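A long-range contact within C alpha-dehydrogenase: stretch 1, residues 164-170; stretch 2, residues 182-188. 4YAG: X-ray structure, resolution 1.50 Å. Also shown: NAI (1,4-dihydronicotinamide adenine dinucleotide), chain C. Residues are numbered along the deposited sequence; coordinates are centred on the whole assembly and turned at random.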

# COMPACT_ATOMS: atom_id res chain seq x y z
N ALA A 164 -2.04 0.18 3.54
CA ALA A 164 -1.75 1.39 2.80
C ALA A 164 -2.85 2.44 3.00
O ALA A 164 -2.56 3.63 3.08
N VAL A 165 -4.10 2.02 3.03
CA VAL A 165 -5.19 2.96 3.23
C VAL A 165 -5.12 3.64 4.59
O VAL A 165 -5.44 4.83 4.74
N ILE A 166 -4.72 2.89 5.61
CA ILE A 166 -4.58 3.48 6.92
C ILE A 166 -3.52 4.61 6.87
O ILE A 166 -3.75 5.72 7.32
N THR A 167 -2.35 4.29 6.32
CA THR A 167 -1.26 5.27 6.24
C THR A 167 -1.64 6.45 5.35
O THR A 167 -1.35 7.59 5.67
N LEU A 168 -2.28 6.16 4.22
CA LEU A 168 -2.77 7.22 3.33
C LEU A 168 -3.59 8.22 4.11
O LEU A 168 -3.41 9.44 3.99
N THR A 169 -4.51 7.71 4.92
CA THR A 169 -5.44 8.57 5.63
C THR A 169 -4.69 9.42 6.65
O THR A 169 -4.92 10.62 6.80
N GLU A 170 -3.75 8.81 7.38
CA GLU A 170 -2.96 9.54 8.34
C GLU A 170 -2.17 10.68 7.67
O GLU A 170 -2.10 11.81 8.17
N GLY A 182 -11.78 17.31 7.47
CA GLY A 182 -11.29 16.26 8.35
C GLY A 182 -11.21 14.91 7.69
O GLY A 182 -11.81 14.70 6.63
N VAL A 183 -10.44 14.00 8.27
CA VAL A 183 -10.33 12.65 7.73
C VAL A 183 -10.45 11.58 8.81
O VAL A 183 -10.10 11.80 9.97
N THR A 184 -10.97 10.43 8.40
CA THR A 184 -11.15 9.28 9.27
C THR A 184 -10.81 8.03 8.49
O THR A 184 -11.20 7.89 7.34
N VAL A 185 -10.08 7.11 9.11
CA VAL A 185 -9.96 5.77 8.56
C VAL A 185 -10.76 4.82 9.45
O VAL A 185 -10.57 4.78 10.68
N LEU A 186 -11.69 4.12 8.81
CA LEU A 186 -12.51 3.10 9.44
C LEU A 186 -11.87 1.74 9.28
O LEU A 186 -11.50 1.35 8.16
N MET A 187 -11.70 1.05 10.39
CA MET A 187 -11.06 -0.26 10.44
C MET A 187 -12.02 -1.27 11.03
O MET A 187 -12.11 -1.43 12.25
N PRO A 188 -12.82 -1.91 10.15
CA PRO A 188 -13.77 -2.86 10.72
C PRO A 188 -13.21 -4.25 11.01
O PRO A 188 -12.25 -4.72 10.38

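Residues 164-170 belong to a helix that packs against the strand 182-187. The two run nearly antiparallel, at 162°, and their axes approach to 8.0 Å. No hydrogen bond crosses between them; the contact is made by van der Waals packing, mostly of side chains.

G182 is the first residue of the stretch, in a strand already under way; it has no side chain and makes no contact here. V183 follows, with its CA-to-CB bond toward the helix and chi1 in the m rotamer. Its CG2 lies 3.5 Å from the backbone O of T169 and 3.8 Å from CG2 of T169, so one methyl meets both the carbonyl and the threonine methyl.

T184 has its CA-to-CB bond away from the helix, between two valines whose bonds point toward it. Its chi1 is also m. Its OG1 is hydrogen-bonded elsewhere in the structure. Its backbone still touches the helix: T184 C is 3.7 Å from T169 CG2.

V185, in the p rotamer, has the largest area covered by the helix of any residue in the strand stretch. Its CA lies 6.1 Å from the CA of T169, the nearest CA pair. The CA-to-CB bond of T169 points toward the strand, with chi1 m, and its OG1 sits 3.6 Å from V185 CB. The hydroxyl is also satisfied within the helix: T169 OG1 donates to V165 O at 2.8 Å. V185 CG2 reaches I166 CG1 at 4.0 Å and, more loosely, V165 CG1 at 4.5 Å. V165 is t; I166 is m, then t. Both have CA-to-CB bonds sideways to the strand.

The CA-to-CB bond of L186 points away, and the residue does not touch the helix. That of M187 is sideways, with chi angles m, t, m. M187 SD lies 3.8 Å from I166 CD1, an apolar contact.

P188 lies beyond the strand and out of reach of the helix. Its backbone O is instead 3.5 Å from C5N of the bound NAI.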

# COMPACT_ATOMS: atom_id res chain seq x y z
CB ALA A 164 -1.56 1.10 1.33
CB VAL A 165 -6.56 2.25 3.03
CG1 VAL A 165 -7.72 3.19 3.41
CG2 VAL A 165 -6.69 1.81 1.60
CB ILE A 166 -4.20 2.42 7.97
CG1 ILE A 166 -5.34 1.39 8.13
CG2 ILE A 166 -3.86 3.09 9.28
CD1 ILE A 166 -4.95 0.16 8.94
CB THR A 167 0.01 4.58 5.74
OG1 THR A 167 0.35 3.56 6.68
CG2 THR A 167 1.17 5.57 5.60
CB LEU A 168 -3.61 6.57 2.22
CG LEU A 168 -4.43 7.51 1.33
CD1 LEU A 168 -3.48 8.38 0.49
CD2 LEU A 168 -5.39 6.75 0.46
CB THR A 169 -6.54 7.77 6.32
OG1 THR A 169 -7.17 6.90 5.38
CG2 THR A 169 -7.58 8.70 6.91
CB GLU A 170 -1.95 8.60 9.00
CG GLU A 170 -2.55 7.53 9.86
CD GLU A 170 -1.52 6.48 10.31
OE1 GLU A 170 -0.42 6.42 9.72
OE2 GLU A 170 -1.83 5.71 11.25
CB VAL A 183 -9.01 12.42 6.94
CG1 VAL A 183 -8.84 13.49 5.86
CG2 VAL A 183 -7.79 12.42 7.85
CB THR A 184 -12.62 9.14 9.71
OG1 THR A 184 -13.02 10.31 10.44
CG2 THR A 184 -12.85 7.90 10.56
CB VAL A 185 -8.50 5.30 8.36
CG1 VAL A 185 -7.71 5.34 9.65
CG2 VAL A 185 -8.49 3.90 7.75
CB LEU A 186 -13.89 3.14 8.77
CG LEU A 186 -14.86 2.01 9.11
CD1 LEU A 186 -15.20 1.96 10.58
CD2 LEU A 186 -16.11 2.16 8.25
CB MET A 187 -9.77 -0.17 11.25
CG MET A 187 -8.75 0.73 10.57
SD MET A 187 -7.37 1.20 11.64
CE MET A 187 -8.19 2.30 12.77
CB PRO A 188 -14.85 -2.98 9.63
CG PRO A 188 -14.66 -1.80 8.72
CD PRO A 188 -13.16 -1.56 8.77
PA NAI C . -20.31 -5.16 0.26
O1A NAI C . -19.90 -6.00 -0.92
O2A NAI C . -21.63 -5.51 0.92
O5B NAI C . -20.34 -3.64 -0.14
C5B NAI C . -19.37 -3.14 -1.02
C4B NAI C . -20.05 -2.52 -2.17
O4B NAI C . -18.96 -1.92 -2.94
C3B NAI C . -20.80 -3.41 -3.05
O3B NAI C . -22.15 -2.95 -3.28
C2B NAI C . -20.02 -3.48 -4.27
O2B NAI C . -20.79 -3.72 -5.45
C1B NAI C . -19.27 -2.23 -4.31
N9A NAI C . -18.07 -2.29 -5.10
C8A NAI C . -17.14 -3.30 -5.17
N7A NAI C . -16.19 -3.00 -6.07
C5A NAI C . -16.47 -1.77 -6.61
C6A NAI C . -15.89 -0.93 -7.56
N6A NAI C . -14.75 -1.36 -8.26
N1A NAI C . -16.46 0.27 -7.85
C2A NAI C . -17.59 0.66 -7.23
N3A NAI C . -18.19 -0.11 -6.30
C4A NAI C . -17.67 -1.31 -5.98
O3 NAI C . -19.13 -5.37 1.30
PN NAI C . -18.68 -4.50 2.58
O1N NAI C . -19.76 -3.54 3.05
O2N NAI C . -18.28 -5.53 3.61
O5D NAI C . -17.40 -3.69 2.04
C5D NAI C . -17.20 -2.30 2.33
C4D NAI C . -15.79 -2.08 2.75
O4D NAI C . -15.62 -2.65 4.10
C3D NAI C . -14.79 -2.72 1.90
O3D NAI C . -13.73 -1.77 1.63
C2D NAI C . -14.28 -3.85 2.67
O2D NAI C . -12.94 -4.17 2.29
C1D NAI C . -14.35 -3.39 4.04
N1N NAI C . -14.37 -4.32 5.11
C2N NAI C . -15.43 -5.17 5.36
C3N NAI C . -15.38 -6.03 6.44
C7N NAI C . -16.51 -6.95 6.74
O7N NAI C . -16.43 -7.83 7.62
N7N NAI C . -17.76 -6.73 6.01
C4N NAI C . -14.29 -6.05 7.30
C5N NAI C . -13.26 -5.16 7.07
C6N NAI C . -13.31 -4.30 6.00